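Signal recognition 54 kDa protein (Pyrococcus furiosus, PDB 3DM5) is the 54 kDa protein of the signal recognition particle, combining a helical bundle, a P-loop GTPase-type domain with GDP bound here, and a helical signal peptide binding domain. Local coordinates at residues 269-274 with 279-284; 216-221 with 233-238; 384-389 with 395-400; 326-331 with 420-425. All coordinates share one frame; numbering follows the deposited sequence.

Contact 1 (269-274 with 279-284). With GDP (guanosine-5'-diphosphate), chain J.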
# COMPACT_ATOMS: atom_id res chain seq x y z
N ILE A 269 30.62 3.79 -10.27
CA ILE A 269 29.52 4.73 -10.30
C ILE A 269 30.03 6.01 -9.67
O ILE A 269 30.44 5.99 -8.50
CB ILE A 269 28.32 4.24 -9.48
CG1 ILE A 269 27.89 2.85 -9.95
CG2 ILE A 269 27.17 5.22 -9.57
CD1 ILE A 269 27.12 2.11 -8.92
N LYS A 270 30.01 7.11 -10.44
CA LYS A 270 30.54 8.39 -9.97
C LYS A 270 29.45 9.38 -9.50
O LYS A 270 29.66 10.14 -8.57
CB LYS A 270 31.39 9.02 -11.05
CG LYS A 270 32.37 8.04 -11.69
CD LYS A 270 33.80 8.34 -11.31
CE LYS A 270 34.78 7.40 -12.02
NZ LYS A 270 36.14 7.99 -12.17
N PHE A 271 28.29 9.37 -10.14
CA PHE A 271 27.19 10.22 -9.70
C PHE A 271 25.89 9.47 -9.83
O PHE A 271 25.80 8.47 -10.54
CB PHE A 271 27.07 11.49 -10.54
CG PHE A 271 28.33 12.32 -10.58
CD1 PHE A 271 29.39 11.95 -11.40
CD2 PHE A 271 28.43 13.49 -9.84
CE1 PHE A 271 30.55 12.72 -11.46
CE2 PHE A 271 29.57 14.26 -9.90
CZ PHE A 271 30.64 13.86 -10.72
N ILE A 272 24.86 9.96 -9.15
CA ILE A 272 23.52 9.47 -9.36
C ILE A 272 22.65 10.65 -9.69
O ILE A 272 22.85 11.73 -9.16
CB ILE A 272 22.99 8.72 -8.12
CG1 ILE A 272 23.15 9.55 -6.85
CG2 ILE A 272 23.71 7.39 -7.99
CD1 ILE A 272 22.37 9.00 -5.68
N GLY A 273 21.70 10.45 -10.60
CA GLY A 273 20.67 11.43 -10.85
C GLY A 273 19.46 11.24 -9.93
O GLY A 273 19.06 10.12 -9.63
N THR A 274 18.85 12.35 -9.55
CA THR A 274 18.01 12.42 -8.37
C THR A 274 16.70 13.15 -8.66
O THR A 274 15.83 13.28 -7.80
CB THR A 274 18.81 13.11 -7.27
OG1 THR A 274 19.65 12.13 -6.65
CG2 THR A 274 17.94 13.73 -6.23
N ASP A 279 20.06 20.61 -10.65
CA ASP A 279 20.86 20.39 -9.46
C ASP A 279 20.65 18.99 -8.89
O ASP A 279 21.30 18.60 -7.91
CB ASP A 279 20.53 21.45 -8.41
CG ASP A 279 20.95 22.85 -8.86
OD1 ASP A 279 22.17 23.09 -9.06
OD2 ASP A 279 20.05 23.71 -9.01
N ASP A 280 19.76 18.22 -9.52
CA ASP A 280 19.36 16.93 -8.98
C ASP A 280 20.36 15.83 -9.32
O ASP A 280 19.99 14.82 -9.92
CB ASP A 280 17.96 16.54 -9.50
CG ASP A 280 16.86 17.43 -8.94
OD1 ASP A 280 17.03 17.97 -7.82
OD2 ASP A 280 15.81 17.58 -9.60
N ILE A 281 21.61 16.04 -8.93
CA ILE A 281 22.70 15.09 -9.12
C ILE A 281 23.59 15.11 -7.88
O ILE A 281 23.86 16.16 -7.32
CB ILE A 281 23.55 15.47 -10.35
CG1 ILE A 281 24.69 14.49 -10.56
CG2 ILE A 281 24.11 16.85 -10.20
CD1 ILE A 281 25.22 14.44 -11.99
N GLU A 282 24.04 13.95 -7.43
CA GLU A 282 24.94 13.91 -6.29
C GLU A 282 26.09 12.91 -6.52
O GLU A 282 25.91 11.88 -7.17
CB GLU A 282 24.16 13.63 -5.00
CG GLU A 282 23.68 12.21 -4.86
CD GLU A 282 23.16 11.91 -3.46
OE1 GLU A 282 22.21 12.59 -3.01
OE2 GLU A 282 23.70 10.98 -2.80
N PRO A 283 27.30 13.24 -6.04
CA PRO A 283 28.39 12.28 -6.25
C PRO A 283 28.10 11.02 -5.46
O PRO A 283 27.40 11.07 -4.45
CB PRO A 283 29.62 13.00 -5.70
CG PRO A 283 29.24 14.44 -5.65
CD PRO A 283 27.77 14.47 -5.40
N PHE A 284 28.62 9.89 -5.94
CA PHE A 284 28.35 8.62 -5.31
C PHE A 284 29.54 8.15 -4.50
O PHE A 284 30.64 7.93 -5.02
CB PHE A 284 27.94 7.58 -6.34
CG PHE A 284 27.38 6.31 -5.73
CD1 PHE A 284 26.11 6.29 -5.17
CD2 PHE A 284 28.12 5.14 -5.73
CE1 PHE A 284 25.59 5.12 -4.62
CE2 PHE A 284 27.60 3.97 -5.19
CZ PHE A 284 26.34 3.97 -4.63
PB GDP J . 17.61 11.58 -23.18
O1B GDP J . 17.73 10.44 -22.22
O2B GDP J . 17.02 11.05 -24.46
O3B GDP J . 18.97 12.19 -23.41
O3A GDP J . 16.52 12.66 -22.70
PA GDP J . 16.44 13.43 -21.29
O1A GDP J . 15.48 14.57 -21.35
O2A GDP J . 17.79 13.91 -20.82
O5' GDP J . 15.81 12.30 -20.33
C5' GDP J . 14.49 11.88 -20.64
C4' GDP J . 13.56 12.08 -19.44
O4' GDP J . 14.10 11.58 -18.19
C3' GDP J . 13.25 13.55 -19.23
O3' GDP J . 11.83 13.61 -19.00
C2' GDP J . 14.04 13.93 -17.99
O2' GDP J . 13.39 14.89 -17.20
C1' GDP J . 14.05 12.63 -17.21
N9 GDP J . 15.18 12.50 -16.28
C8 GDP J . 16.50 12.51 -16.55
N7 GDP J . 17.21 12.30 -15.41
C5 GDP J . 16.33 12.13 -14.40
C6 GDP J . 16.37 11.87 -12.94
O6 GDP J . 17.45 11.73 -12.31
N1 GDP J . 15.20 11.79 -12.29
C2 GDP J . 14.02 11.92 -12.91
N2 GDP J . 12.88 11.81 -12.19
N3 GDP J . 13.90 12.14 -14.24
C4 GDP J . 15.00 12.26 -15.00
O HOH W 1 32.38 6.77 -6.57
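I272 and E282 form a hydrogen-bonded pair in an antiparallel beta hairpin. I272 N donates to E282 O at 3.0 Å, and E282 N donates back to I272 O at 3.1 Å. Both bonds are nearly straight. Both side chains rise from one face of the sheet, side by side. I272 CG1 rests 3.4 Å from E282 CG. The chi1 of I272 is 51°, which sets CG1 between the backbone N and the carbonyl carbon, and E282 CG takes the equivalent place. The glutamate thus offers its aliphatic part to the isoleucine.

Beyond this pair, F284 N donates to K270 O at 2.8 Å and T274 N to D280 O at 2.7 Å. Each donor sits above the plane of its carbonyl. The F284 ring has I269 O at its edge, and I269 CB lies 3.9 Å from F284 CD2. I272 CG2 approaches the ring obliquely. A water donates to both I269 O and F284 O. F271 CB meets I281 CD1 at 3.8 Å.

Outside the hairpin, Y123 of helix 113-125 meets the F271 ring edge-to-face. L259 of helix 255-263 packs on both I272 and F284. K119 gives D280 O a second hydrogen bond.

G273 and T274 belong to the GDP pocket, and T274 N lies 3.2 Å from O6 of GDP. G273 puts no side chain between the strand and the guanine. The hairpin bonds near G273 and T274 are thus consistent with fixing the backbone that faces the guanine O6.

Contact 2 (216-221 with 233-238)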
# COMPACT_ATOMS: atom_id res chain seq x y z
N VAL A 216 35.13 8.14 -20.27
CA VAL A 216 33.90 7.86 -20.98
C VAL A 216 32.84 7.48 -19.96
O VAL A 216 33.07 6.60 -19.14
CB VAL A 216 34.10 6.78 -22.04
CG1 VAL A 216 32.78 6.40 -22.68
CG2 VAL A 216 35.06 7.28 -23.09
N ILE A 217 31.71 8.18 -19.97
CA ILE A 217 30.69 8.02 -18.94
C ILE A 217 29.40 7.55 -19.55
O ILE A 217 28.80 8.25 -20.37
CB ILE A 217 30.41 9.31 -18.18
CG1 ILE A 217 31.65 9.82 -17.47
CG2 ILE A 217 29.34 9.09 -17.16
CD1 ILE A 217 31.46 11.17 -16.82
N LEU A 218 28.99 6.34 -19.18
CA LEU A 218 27.73 5.76 -19.62
C LEU A 218 26.63 6.13 -18.63
O LEU A 218 26.79 5.98 -17.41
CB LEU A 218 27.86 4.24 -19.73
CG LEU A 218 26.52 3.56 -20.04
CD1 LEU A 218 25.95 4.10 -21.35
CD2 LEU A 218 26.64 2.03 -20.04
N VAL A 219 25.54 6.65 -19.16
CA VAL A 219 24.40 7.09 -18.36
C VAL A 219 23.32 6.02 -18.41
O VAL A 219 22.79 5.72 -19.46
CB VAL A 219 23.88 8.44 -18.89
CG1 VAL A 219 22.61 8.84 -18.17
CG2 VAL A 219 24.96 9.50 -18.72
N ILE A 220 23.04 5.40 -17.27
CA ILE A 220 22.06 4.32 -17.20
C ILE A 220 20.83 4.75 -16.43
O ILE A 220 20.92 5.30 -15.32
CB ILE A 220 22.63 3.06 -16.49
CG1 ILE A 220 23.94 2.62 -17.12
CG2 ILE A 220 21.63 1.92 -16.54
CD1 ILE A 220 24.45 1.32 -16.56
N ASP A 221 19.67 4.49 -17.01
CA ASP A 221 18.37 4.72 -16.38
C ASP A 221 18.15 3.67 -15.30
O ASP A 221 18.03 2.48 -15.58
CB ASP A 221 17.30 4.66 -17.47
CG ASP A 221 15.89 4.75 -16.92
OD1 ASP A 221 15.69 4.48 -15.72
OD2 ASP A 221 14.99 5.07 -17.73
N LEU A 233 28.26 -3.94 -18.15
CA LEU A 233 29.29 -4.90 -18.45
C LEU A 233 29.80 -4.75 -19.89
O LEU A 233 31.02 -4.74 -20.11
CB LEU A 233 28.79 -6.32 -18.23
CG LEU A 233 29.76 -7.26 -17.51
CD1 LEU A 233 29.57 -8.69 -17.96
CD2 LEU A 233 31.19 -6.85 -17.72
N ALA A 234 28.88 -4.67 -20.85
CA ALA A 234 29.29 -4.54 -22.25
C ALA A 234 30.12 -3.28 -22.43
O ALA A 234 31.19 -3.30 -23.03
CB ALA A 234 28.10 -4.56 -23.20
N PHE A 235 29.62 -2.18 -21.89
CA PHE A 235 30.34 -0.91 -21.89
C PHE A 235 31.73 -1.03 -21.26
O PHE A 235 32.73 -0.67 -21.88
CB PHE A 235 29.49 0.13 -21.14
CG PHE A 235 30.18 1.45 -20.94
CD1 PHE A 235 30.23 2.39 -21.95
CD2 PHE A 235 30.74 1.76 -19.71
CE1 PHE A 235 30.85 3.62 -21.75
CE2 PHE A 235 31.35 2.97 -19.50
CZ PHE A 235 31.41 3.90 -20.51
N LYS A 236 31.80 -1.52 -20.02
CA LYS A 236 33.05 -1.61 -19.29
C LYS A 236 34.10 -2.42 -20.04
O LYS A 236 35.30 -2.32 -19.76
CB LYS A 236 32.82 -2.24 -17.91
CG LYS A 236 34.06 -2.28 -17.04
CD LYS A 236 33.94 -3.29 -15.89
CE LYS A 236 35.31 -3.49 -15.25
NZ LYS A 236 35.28 -4.25 -13.97
N GLU A 237 33.64 -3.24 -20.98
CA GLU A 237 34.52 -4.08 -21.77
C GLU A 237 34.96 -3.40 -23.07
O GLU A 237 35.95 -3.79 -23.67
CB GLU A 237 33.84 -5.41 -22.07
CG GLU A 237 33.88 -6.44 -20.90
CD GLU A 237 32.90 -7.62 -21.10
OE1 GLU A 237 32.04 -7.57 -22.01
OE2 GLU A 237 33.00 -8.60 -20.32
N ALA A 238 34.24 -2.37 -23.49
CA ALA A 238 34.57 -1.61 -24.71
C ALA A 238 35.41 -0.37 -24.44
O ALA A 238 35.62 0.43 -25.34
CB ALA A 238 33.28 -1.22 -25.46
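F235 reaches from its helix to L218 and V216 on strand 215-221. Its CB starts beside L218, with F235 CB 3.6 Å from L218 CD2. From there CG stands anti to the backbone N (chi1 174°), and this carries the ring in toward the strand. F235 CG is still close to L218 CD2, at 3.7 Å. The middle of the ring lies against L218 CB. That atom is 3.5 Å from the centroid of the F235 ring and 4° off the normal, a CH-pi contact over the face. The leucine and phenylalanine run antiparallel alongside each other, with L218 CD2 near F235 CB and L218 CB over the ring.

Further out, F235 CE1 meets V216 CG1 at 3.5 Å. The tip ends at the backbone: F235 CZ is 3.5 Å from V216 O, which lies at the ring edge near its plane. No hydrogen bond joins the two segments, and the touching residues are all buried. The contact is held by apolar packing.

Neighbours close in on the same ring. M204 of helix 198-211 touches both F235 and V216. V106 of strand 101-106 touches both F235 and L218.

The helix segment 233-237 runs nearly antiparallel to the strand, at 173°, with the axes 10.0 Å apart. Strand 215-221, helix 228-237 and strand 242-247 form a beta-alpha-beta crossover. Here the returning helix packs on the strand it has just left, and F235 is the side chain of this helix segment that touches the strand. This is the repeating unit of the mainly parallel sheet in the P-loop NTPase fold.

Contact 3 (384-389 with 395-400)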
# COMPACT_ATOMS: atom_id res chain seq x y z
N GLU A 384 -10.28 1.91 37.52
CA GLU A 384 -10.24 3.20 36.85
C GLU A 384 -10.72 4.27 37.81
O GLU A 384 -10.05 5.28 38.00
CB GLU A 384 -11.13 3.18 35.59
CG GLU A 384 -10.66 4.09 34.48
CD GLU A 384 -9.23 3.82 34.01
OE1 GLU A 384 -8.68 2.71 34.24
OE2 GLU A 384 -8.64 4.73 33.40
N GLU A 385 -11.86 4.02 38.44
CA GLU A 385 -12.48 5.01 39.32
C GLU A 385 -11.57 5.36 40.49
O GLU A 385 -11.59 6.49 40.97
CB GLU A 385 -13.82 4.51 39.85
CG GLU A 385 -13.69 3.32 40.77
CD GLU A 385 -14.99 2.93 41.41
OE1 GLU A 385 -15.84 3.84 41.62
OE2 GLU A 385 -15.16 1.72 41.71
N GLU A 386 -10.80 4.39 40.95
CA GLU A 386 -9.79 4.61 41.98
C GLU A 386 -8.62 5.45 41.47
O GLU A 386 -8.23 6.42 42.10
CB GLU A 386 -9.28 3.28 42.56
CG GLU A 386 -10.34 2.52 43.34
CD GLU A 386 -9.91 1.10 43.70
OE1 GLU A 386 -8.98 0.59 43.05
OE2 GLU A 386 -10.51 0.50 44.63
N LEU A 387 -8.07 5.08 40.32
CA LEU A 387 -6.99 5.87 39.72
C LEU A 387 -7.43 7.31 39.45
O LEU A 387 -6.63 8.24 39.54
CB LEU A 387 -6.46 5.20 38.45
CG LEU A 387 -5.89 3.80 38.65
CD1 LEU A 387 -5.63 3.16 37.31
CD2 LEU A 387 -4.62 3.85 39.46
N LEU A 388 -8.70 7.50 39.15
CA LEU A 388 -9.17 8.82 38.77
C LEU A 388 -9.64 9.65 39.96
O LEU A 388 -9.63 10.88 39.92
CB LEU A 388 -10.25 8.73 37.67
CG LEU A 388 -9.72 8.12 36.37
CD1 LEU A 388 -10.81 7.97 35.31
CD2 LEU A 388 -8.58 8.97 35.85
N ASN A 389 -10.05 8.97 41.02
CA ASN A 389 -10.48 9.61 42.27
C ASN A 389 -9.92 8.84 43.44
O ASN A 389 -10.59 7.97 43.99
CB ASN A 389 -12.00 9.64 42.37
CG ASN A 389 -12.67 10.00 41.06
OD1 ASN A 389 -12.70 11.16 40.67
ND2 ASN A 389 -13.20 8.99 40.36
N TYR A 395 -10.61 1.94 53.35
CA TYR A 395 -9.73 0.90 53.85
C TYR A 395 -9.98 -0.48 53.24
O TYR A 395 -9.02 -1.20 52.94
CB TYR A 395 -9.69 0.81 55.39
CG TYR A 395 -8.63 -0.17 55.85
CD1 TYR A 395 -7.28 0.12 55.70
CD2 TYR A 395 -8.98 -1.41 56.39
CE1 TYR A 395 -6.30 -0.78 56.09
CE2 TYR A 395 -8.00 -2.31 56.79
CZ TYR A 395 -6.66 -1.99 56.63
OH TYR A 395 -5.67 -2.87 57.02
N SER A 396 -11.24 -0.87 53.06
CA SER A 396 -11.52 -2.19 52.48
C SER A 396 -10.99 -2.27 51.05
O SER A 396 -10.54 -3.33 50.60
CB SER A 396 -13.01 -2.53 52.54
OG SER A 396 -13.78 -1.49 51.99
N ARG A 397 -11.04 -1.14 50.35
CA ARG A 397 -10.47 -1.01 49.02
C ARG A 397 -8.97 -1.26 49.06
O ARG A 397 -8.43 -2.01 48.23
CB ARG A 397 -10.75 0.38 48.46
CG ARG A 397 -12.16 0.56 47.92
CD ARG A 397 -12.31 1.94 47.31
NE ARG A 397 -13.07 1.90 46.07
CZ ARG A 397 -14.40 1.83 46.02
NH1 ARG A 397 -15.10 1.78 47.14
NH2 ARG A 397 -15.02 1.81 44.85
N ILE A 398 -8.30 -0.64 50.02
CA ILE A 398 -6.87 -0.83 50.21
C ILE A 398 -6.51 -2.30 50.43
O ILE A 398 -5.50 -2.79 49.92
CB ILE A 398 -6.34 -0.00 51.39
CG1 ILE A 398 -6.36 1.48 51.05
CG2 ILE A 398 -4.93 -0.43 51.75
CD1 ILE A 398 -5.61 2.33 52.02
N LYS A 399 -7.33 -3.00 51.20
CA LYS A 399 -7.06 -4.40 51.46
C LYS A 399 -7.33 -5.23 50.20
O LYS A 399 -6.69 -6.26 49.99
CB LYS A 399 -7.85 -4.89 52.68
N ARG A 400 -8.24 -4.76 49.34
CA ARG A 400 -8.46 -5.40 48.04
C ARG A 400 -7.27 -5.13 47.12
O ARG A 400 -6.68 -6.04 46.52
CB ARG A 400 -9.76 -4.91 47.37
CG ARG A 400 -10.17 -5.76 46.13
CD ARG A 400 -10.93 -4.98 45.02
NE ARG A 400 -10.06 -4.11 44.23
CZ ARG A 400 -10.15 -2.77 44.19
NH1 ARG A 400 -11.08 -2.15 44.89
NH2 ARG A 400 -9.30 -2.06 43.46
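A salt-bridge network of E385 and E386 with R397 and R400 joins two helices of the signal peptide binding domain. R400 grips E386 end-on with two nitrogens. R400 NH2 meets E386 OE1 at 2.7 Å and R400 NH1 meets E386 OE2 at 2.7 Å, both on the syn side. The two flat groups are only 19° apart. Bends at chi2 and chi3 turn the arginine tip toward the carboxylate.

The bonds of R397 to the glutamates are weaker. Its NE makes a weak bond to E386 OE2 at 3.3 Å, and its NH2 makes a weak bond to E385 OE2 at 3.1 Å. Its guanidinium stands steeply to both carboxylates. E386 OE2 is shared by both arginines, which should favour its charged form.

The network also faces the second subunit. I96 N of that subunit donates to E385 OE2, and I96 O accepts from R397 NH2. R127 O of that subunit accepts from R400 NE. Within the chain, T383 N donates to E386 OE1, and S381 O accepts from R400 NH2.

The helix segments 384-388 and 395-400 run at 116° to each other. L387 packs on L330 of helix 330-341, and I398 packs on V412 and L416 of helix 409-427.

Contact 4 (326-331 with 420-425)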
# COMPACT_ATOMS: atom_id res chain seq x y z
N GLY A 326 -5.59 21.17 42.13
CA GLY A 326 -5.74 19.91 42.84
C GLY A 326 -6.35 18.77 42.04
O GLY A 326 -6.58 17.69 42.58
N LYS A 327 -6.63 19.02 40.76
CA LYS A 327 -7.13 17.98 39.86
C LYS A 327 -5.96 17.12 39.36
O LYS A 327 -5.63 17.11 38.18
CB LYS A 327 -7.88 18.61 38.69
N PHE A 328 -5.35 16.39 40.29
CA PHE A 328 -4.20 15.55 40.02
C PHE A 328 -4.57 14.15 40.48
O PHE A 328 -5.16 13.99 41.55
CB PHE A 328 -2.98 16.12 40.77
CG PHE A 328 -1.79 15.20 40.85
CD1 PHE A 328 -0.82 15.22 39.87
CD2 PHE A 328 -1.62 14.36 41.94
CE1 PHE A 328 0.30 14.39 39.94
CE2 PHE A 328 -0.50 13.53 42.02
CZ PHE A 328 0.46 13.55 41.02
N THR A 329 -4.28 13.15 39.65
CA THR A 329 -4.77 11.80 39.91
C THR A 329 -3.65 10.79 39.98
O THR A 329 -2.49 11.09 39.68
CB THR A 329 -5.75 11.31 38.82
OG1 THR A 329 -5.01 10.95 37.65
CG2 THR A 329 -6.77 12.39 38.47
N LEU A 330 -4.03 9.57 40.36
CA LEU A 330 -3.10 8.45 40.43
C LEU A 330 -2.57 8.11 39.05
O LEU A 330 -1.50 7.54 38.91
CB LEU A 330 -3.79 7.24 41.04
CG LEU A 330 -3.64 7.13 42.56
CD1 LEU A 330 -4.94 6.68 43.19
CD2 LEU A 330 -2.51 6.18 42.88
N LYS A 331 -3.34 8.48 38.03
CA LYS A 331 -2.92 8.28 36.65
C LYS A 331 -1.83 9.29 36.32
O LYS A 331 -0.79 8.93 35.76
CB LYS A 331 -4.11 8.45 35.71
CG LYS A 331 -4.18 7.41 34.60
CD LYS A 331 -5.22 6.33 34.90
CE LYS A 331 -6.56 6.66 34.25
NZ LYS A 331 -6.63 6.21 32.83
N ARG A 420 -0.56 11.67 47.83
CA ARG A 420 -1.02 12.80 48.63
C ARG A 420 0.07 13.86 48.78
O ARG A 420 -0.21 15.07 48.80
CB ARG A 420 -1.51 12.32 50.00
N GLN A 421 1.32 13.41 48.89
CA GLN A 421 2.46 14.31 48.98
C GLN A 421 2.55 15.16 47.72
O GLN A 421 2.48 16.39 47.77
CB GLN A 421 3.76 13.53 49.19
CG GLN A 421 5.02 14.41 49.26
CD GLN A 421 6.32 13.61 49.38
OE1 GLN A 421 6.45 12.51 48.82
NE2 GLN A 421 7.29 14.17 50.09
N MET A 422 2.71 14.49 46.57
CA MET A 422 2.82 15.18 45.29
C MET A 422 1.61 16.04 45.01
O MET A 422 1.72 17.11 44.42
CB MET A 422 3.02 14.18 44.16
CG MET A 422 4.37 13.51 44.13
SD MET A 422 4.51 12.41 42.71
CE MET A 422 4.11 13.54 41.37
N LYS A 423 0.44 15.57 45.44
CA LYS A 423 -0.78 16.33 45.22
C LYS A 423 -0.78 17.63 46.01
O LYS A 423 -1.22 18.67 45.50
CB LYS A 423 -2.01 15.50 45.59
CG LYS A 423 -3.31 16.18 45.18
CD LYS A 423 -4.51 15.55 45.83
CE LYS A 423 -5.77 16.30 45.46
NZ LYS A 423 -7.00 15.63 45.97
N LYS A 424 -0.30 17.58 47.25
CA LYS A 424 -0.21 18.77 48.11
C LYS A 424 0.71 19.81 47.48
O LYS A 424 0.36 20.99 47.35
CB LYS A 424 0.28 18.39 49.51
N LEU A 425 1.90 19.36 47.07
CA LEU A 425 2.83 20.17 46.31
C LEU A 425 2.15 21.01 45.23
O LEU A 425 2.10 22.23 45.32
CB LEU A 425 3.88 19.28 45.66
CG LEU A 425 5.31 19.42 46.14
CD1 LEU A 425 6.17 18.27 45.64
CD2 LEU A 425 5.86 20.75 45.65
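K423 takes part in this contact through its aliphatic chain, which meets both the F328 ring and the carbonyl of G326. The extended lysine chain carries CE to the carbonyl. In the model K423 CE is 3.3 Å from G326 O, and K423 NZ is 4.0 Å from the same oxygen. No hydrogen bond links the two segments.

The rest of the contact is made by the F328 ring. F328 CG is anti to the backbone N (chi1 166°), and this directs the ring at helix 409-427. One part of the ring lies by the methionine, with F328 CZ 3.7 Å from M422 CE. A bend at chi3 (55°) brings that methyl back to the ring. Another part lies by the lysine, with F328 CD2 3.8 Å from K423 CB. Both approach the ring obliquely.

An inverse gamma turn centred on K327 precedes F328, with a weak bond from F328 N to G326 O at 2.9 Å. T329 then N-caps helix 330-341, where K331 N makes a weak bond to T329 OG1 at 3.0 Å.

Other aromatic residues gather round F328. F323 meets it edge-to-face, and the rings of Y419 and F426 touch it as well. Y419 OH bonds F328 O, and M333 touches both F328 and M422.

The chemistry is therefore mainly apolar. The buried F328 ring, packed on M422 and the K423 chain and set among other aromatic rings, joins the chain just before helix 330-341 to the side of helix 409-427. K423 NZ makes no hydrogen bond to G326 O, though its charge may still be drawn weakly to the carbonyl.

Along the chain, contact 2 closes first. It brings helix 228-237 back onto strand 215-221 in the middle of the GTPase-type domain. Contact 1 follows in series as a short hairpin at the end of the same sheet, with its centre about 16 Å from that of contact 2. The chain then passes to the signal peptide binding domain. Contact 4 opens at 326-331 and closes only at 420-425, a long loop that holds contact 3 nested inside. None of the four cross. Contacts 3 and 4 touch through the E384–K331 salt bridge. The centres of contacts 1 and 3 lie about 65 Å apart, in two separate domains.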